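Local structure of Fe(2+) transporter FeoB (Escherichia coli, 3I8S) at residues T70-D73 with E74-C78; D123-K127 with Q128-I132. The protein takes up ferrous iron across the bacterial inner membrane in a GTP-driven process, its cytosolic GTPase domain, described here, probably coupling nucleotide binding to channel opening. One frame throughout, in Å; residues are numbered along the deposited sequence.

Contact 1: residues T70-D73 with E74-C78; sequences TSLD and EQIAC
With chi1 of 74°, the hydroxyl of Ser71 sits between its own backbone N and carbonyl carbon and faces Glu74, whose CG runs anti to the backbone N (chi1 177°) before the chain bends at chi2. Ser71 OG accepts a weak bond from Glu74 N at 3.3 Å, and Glu74 CB packs 3.6 Å from the same Ser71 OG. This is an N-cap: Ser71 precedes the first turn of helix 72-83, the helix after the G3 (DxxG) region of the GTPase domain, and gives a weak acceptor to one of the N-H groups that lack a carbonyl partner at a helix start. Regular helical bonding follows, Ile76 N to Leu72 O at 2.9 Å and Ala77 N to Asp73 O at 3.2 Å. Thr65 from the preceding loop hydrogen-bonds both Glu74 OE1 and Gln75 NE2. At the other end of that amide, Gln75 OE1 takes a 2.6 Å bond from a water that also donates weakly to Thr70 O. Elsewhere on this first turn Leu72 CD2 touches Ile76 CD1 at 4.1 Å, while Val38 and Trp33 meet Ile76 from outside. Cut back to an alanine, Ile76 would lose the CD1 that meets Leu72 CD2, and would probably leave Val38 and Trp33 without much of their apolar partner. Asp73 leans on Pro58.

Contact 2: residues D123-K127 with Q128-I132; sequences DIAEK and QNIRI
A Schellman motif closes helix 122-127 here and turns the chain into strand 130-132, just after the helix start that carries the guanine-nucleotide-binding residue Asp123. Asn129, with phi of 66°, is its C-prime residue, and two backbone bonds reach back over the last turn. Asn129 N donates to Glu126 O at 2.8 Å, coming from above the carbonyl plane and not along a lone pair. Ile130 N reaches Ala125 O at 2.8 Å, although that oxygen is less surely placed. One residue earlier the helical pattern still holds: Gln128 N donates to Ile124 O at 3.0 Å.

The side chains of Ile124 and Gln128 lie alongside each other, pointing the same way. Gln128 CG is anti to its carbonyl carbon (chi1 -65°) and the chain is extended beyond it, which carries the amide past the methyl branch of Ile124; Gln128 CD comes 4.0 Å from Ile124 CG2, and the aliphatic part of the glutamine stays over the backbone, with Gln128 CG 3.4 Å from Ile124 O. Ser96, in a loop, touches both side chains from outside.

Beyond the turn, strand 130-132 pairs antiparallel with strand 260-262 at the far end of the modelled chain. Backbone bonds join Asn129 to Leu263 and Arg131 to Asn261, and Ser260 is touched by the side chains of Ile130 and Ile132. Across the turn the apolar contact is a methyl pair, Ala125 CB against Ile130 CG2 at 3.8 Å, though the exact placing of Ile130 CG2 is doubtful.

Contact 1 and contact 2 lie at opposite kinds of helix end in the same FeoB-type GTPase domain: contact 1 at the N-terminal end of helix 72-83, contact 2 at the C-terminal end of helix 122-127. They come in series along the chain, separated by strand 88-94, helix 98-111 and strand 115-120, the two strands being neighbours in the main mixed sheet. Their centres lie 30 Å apart and their nearest atoms about 20 Å, without touching. Contact 1 adjoins Val38 and Pro58, which belong to predicted GTP-binding stretches, whereas contact 2 includes Asp123 of the experimentally established site and hands the chain to a small two-stranded sheet with 260-262. Contact 2 therefore carries part of the GTP site itself, while contact 1 probably lies beside it.

Contact 1: residues T70-D73 with E74-C78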
loop_
_atom_site.group_PDB
_atom_site.type_symbol
_atom_site.label_atom_id
_atom_site.label_comp_id
_atom_site.label_asym_id
_atom_site.label_seq_id
_atom_site.Cartn_x
_atom_site.Cartn_y
_atom_site.Cartn_z
ATOM N N THR A 70 12.879 1.506 -14.099
ATOM C CA THR A 70 11.839 1.620 -13.082
ATOM C C THR A 70 10.487 1.791 -13.747
ATOM O O THR A 70 10.206 2.833 -14.337
ATOM C CB THR A 70 12.105 2.795 -12.110
ATOM O OG1 THR A 70 10.874 3.197 -11.475
ATOM C CG2 THR A 70 12.777 3.979 -12.867
ATOM N N SER A 71 9.641 0.777 -13.620
ATOM C CA SER A 71 8.381 0.762 -14.343
ATOM C C SER A 71 7.522 2.029 -14.137
ATOM O O SER A 71 7.436 2.631 -13.046
ATOM C CB SER A 71 7.570 -0.521 -14.042
ATOM O OG SER A 71 6.981 -0.538 -12.756
ATOM N N LEU A 72 6.892 2.413 -15.231
ATOM C CA LEU A 72 5.834 3.402 -15.195
ATOM C C LEU A 72 4.786 2.975 -14.237
ATOM O O LEU A 72 4.336 3.782 -13.423
ATOM C CB LEU A 72 5.183 3.560 -16.571
ATOM C CG LEU A 72 5.622 4.737 -17.399
ATOM C CD1 LEU A 72 5.100 4.556 -18.819
ATOM C CD2 LEU A 72 5.065 5.994 -16.752
ATOM N N ASP A 73 4.407 1.689 -14.312
ATOM C CA ASP A 73 3.285 1.150 -13.518
ATOM C C ASP A 73 3.405 1.550 -12.043
ATOM O O ASP A 73 2.443 1.981 -11.431
ATOM C CB ASP A 73 3.174 -0.387 -13.669
ATOM C CG ASP A 73 2.523 -0.832 -14.995
ATOM O OD1 ASP A 73 2.265 -0.017 -15.920
ATOM O OD2 ASP A 73 2.272 -2.057 -15.151
ATOM N N GLU A 74 4.590 1.402 -11.471
ATOM C CA GLU A 74 4.897 1.808 -10.099
ATOM C C GLU A 74 4.807 3.321 -9.788
ATOM O O GLU A 74 4.318 3.748 -8.709
ATOM C CB GLU A 74 6.290 1.273 -9.766
ATOM C CG GLU A 74 6.882 1.618 -8.427
ATOM C CD GLU A 74 7.274 3.067 -8.284
ATOM O OE1 GLU A 74 8.131 3.527 -9.065
ATOM O OE2 GLU A 74 6.748 3.747 -7.362
ATOM N N GLN A 75 5.305 4.141 -10.695
ATOM C CA GLN A 75 5.200 5.601 -10.491
ATOM C C GLN A 75 3.761 6.085 -10.601
ATOM O O GLN A 75 3.322 6.967 -9.859
ATOM C CB GLN A 75 6.092 6.320 -11.465
ATOM C CG GLN A 75 7.527 5.974 -11.166
ATOM C CD GLN A 75 8.517 6.644 -12.009
ATOM O OE1 GLN A 75 8.239 7.122 -13.120
ATOM N NE2 GLN A 75 9.752 6.672 -11.499
ATOM N N ILE A 76 3.022 5.467 -11.515
ATOM C CA ILE A 76 1.593 5.792 -11.671
ATOM C C ILE A 76 0.798 5.508 -10.395
ATOM O O ILE A 76 -0.010 6.333 -9.919
ATOM C CB ILE A 76 0.991 5.043 -12.896
ATOM C CG1 ILE A 76 1.553 5.619 -14.174
ATOM C CG2 ILE A 76 -0.545 5.085 -12.858
ATOM C CD1 ILE A 76 1.425 4.720 -15.451
ATOM N N ALA A 77 1.047 4.327 -9.833
ATOM C CA ALA A 77 0.433 3.917 -8.607
ATOM C C ALA A 77 0.787 4.896 -7.501
ATOM O O ALA A 77 -0.106 5.412 -6.832
ATOM C CB ALA A 77 0.892 2.491 -8.243
ATOM N N CYS A 78 2.067 5.154 -7.299
ATOM C CA CYS A 78 2.521 6.088 -6.296
ATOM C C CYS A 78 1.926 7.518 -6.457
ATOM O O CYS A 78 1.481 8.147 -5.518
ATOM C CB CYS A 78 4.041 6.158 -6.374
ATOM S SG CYS A 78 4.764 7.102 -5.080
HETATM O O HOH W 1 9.116 5.925 -15.252
#

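Contact 2: residues D123-K127 with Q128-I132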
loop_
_atom_site.group_PDB
_atom_site.type_symbol
_atom_site.label_atom_id
_atom_site.label_comp_id
_atom_site.label_asym_id
_atom_site.label_seq_id
_atom_site.Cartn_x
_atom_site.Cartn_y
_atom_site.Cartn_z
ATOM N N ASP A 123 -7.502 -20.523 -1.842
ATOM C CA ASP A 123 -7.481 -21.894 -2.355
ATOM C C ASP A 123 -6.045 -22.355 -2.662
ATOM O O ASP A 123 -5.652 -23.466 -2.296
ATOM C CB ASP A 123 -8.354 -21.995 -3.617
ATOM C CG ASP A 123 -7.833 -21.107 -4.798
ATOM O OD1 ASP A 123 -7.497 -19.919 -4.596
ATOM O OD2 ASP A 123 -7.747 -21.627 -5.943
ATOM N N ILE A 124 -5.268 -21.488 -3.315
ATOM C CA ILE A 124 -3.886 -21.795 -3.679
ATOM C C ILE A 124 -3.068 -21.984 -2.403
ATOM O O ILE A 124 -2.327 -22.927 -2.273
ATOM C CB ILE A 124 -3.268 -20.665 -4.523
ATOM C CG1 ILE A 124 -3.941 -20.598 -5.896
ATOM C CG2 ILE A 124 -1.764 -20.871 -4.702
ATOM C CD1 ILE A 124 -3.516 -19.369 -6.710
ATOM N N ALA A 125 -3.243 -21.083 -1.450
ATOM C CA ALA A 125 -2.496 -21.134 -0.204
ATOM C C ALA A 125 -2.751 -22.477 0.523
ATOM O O ALA A 125 -1.819 -23.138 0.986
ATOM C CB ALA A 125 -2.890 -19.915 0.681
ATOM N N GLU A 126 -4.014 -22.882 0.576
ATOM C CA GLU A 126 -4.441 -24.116 1.245
ATOM C C GLU A 126 -3.759 -25.315 0.597
ATOM O O GLU A 126 -3.199 -26.186 1.274
ATOM C CB GLU A 126 -5.966 -24.242 1.125
ATOM C CG GLU A 126 -6.607 -25.448 1.817
ATOM C CD GLU A 126 -8.110 -25.533 1.524
ATOM O OE1 GLU A 126 -8.751 -24.454 1.384
ATOM O OE2 GLU A 126 -8.644 -26.663 1.429
ATOM N N LYS A 127 -3.783 -25.318 -0.730
ATOM C CA LYS A 127 -3.149 -26.367 -1.507
ATOM C C LYS A 127 -1.636 -26.403 -1.380
ATOM O O LYS A 127 -1.027 -27.445 -1.600
ATOM C CB LYS A 127 -3.573 -26.282 -2.970
ATOM C CG LYS A 127 -4.939 -26.938 -3.196
ATOM C CD LYS A 127 -4.888 -28.446 -2.951
ATOM C CE LYS A 127 -5.986 -28.910 -1.989
ATOM N NZ LYS A 127 -6.062 -30.400 -1.953
ATOM N N GLN A 128 -1.046 -25.281 -0.982
ATOM C CA GLN A 128 0.374 -25.223 -0.625
ATOM C C GLN A 128 0.604 -25.455 0.882
ATOM O O GLN A 128 1.703 -25.225 1.387
ATOM C CB GLN A 128 0.979 -23.877 -1.060
ATOM C CG GLN A 128 0.993 -23.665 -2.572
ATOM C CD GLN A 128 1.563 -22.311 -2.999
ATOM O OE1 GLN A 128 1.516 -21.321 -2.257
ATOM N NE2 GLN A 128 2.085 -22.257 -4.222
ATOM N N ASN A 129 -0.424 -25.928 1.589
ATOM C CA ASN A 129 -0.314 -26.245 3.008
ATOM C C ASN A 129 -0.062 -24.993 3.861
ATOM O O ASN A 129 0.673 -25.048 4.837
ATOM C CB ASN A 129 0.818 -27.266 3.219
ATOM C CG ASN A 129 0.685 -28.055 4.507
ATOM O OD1 ASN A 129 1.552 -28.865 4.836
ATOM N ND2 ASN A 129 -0.402 -27.852 5.225
ATOM N N ILE A 130 -0.651 -23.859 3.482
ATOM C CA ILE A 130 -0.527 -22.653 4.294
ATOM C C ILE A 130 -1.915 -22.141 4.715
ATOM O O ILE A 130 -2.812 -21.982 3.871
ATOM C CB ILE A 130 0.357 -21.546 3.615
ATOM C CG1 ILE A 130 0.016 -20.167 4.159
ATOM C CG2 ILE A 130 0.246 -21.544 2.110
ATOM C CD1 ILE A 130 0.810 -19.103 3.525
ATOM N N ARG A 131 -2.075 -21.937 6.029
ATOM C CA ARG A 131 -3.232 -21.247 6.603
ATOM C C ARG A 131 -2.761 -19.886 7.121
ATOM O O ARG A 131 -1.684 -19.781 7.716
ATOM C CB ARG A 131 -3.860 -22.039 7.761
ATOM C CG ARG A 131 -5.191 -21.406 8.296
ATOM C CD ARG A 131 -5.697 -22.023 9.639
ATOM N NE ARG A 131 -7.095 -21.642 9.959
ATOM C CZ ARG A 131 -7.495 -20.431 10.384
ATOM N NH1 ARG A 131 -6.618 -19.443 10.569
ATOM N NH2 ARG A 131 -8.789 -20.204 10.632
ATOM N N ILE A 132 -3.553 -18.862 6.838
ATOM C CA ILE A 132 -3.312 -17.496 7.308
ATOM C C ILE A 132 -4.244 -17.187 8.497
ATOM O O ILE A 132 -5.487 -17.343 8.398
ATOM C CB ILE A 132 -3.561 -16.445 6.215
ATOM C CG1 ILE A 132 -2.682 -16.706 4.970
ATOM C CG2 ILE A 132 -3.256 -15.038 6.730
ATOM C CD1 ILE A 132 -1.239 -16.845 5.245
#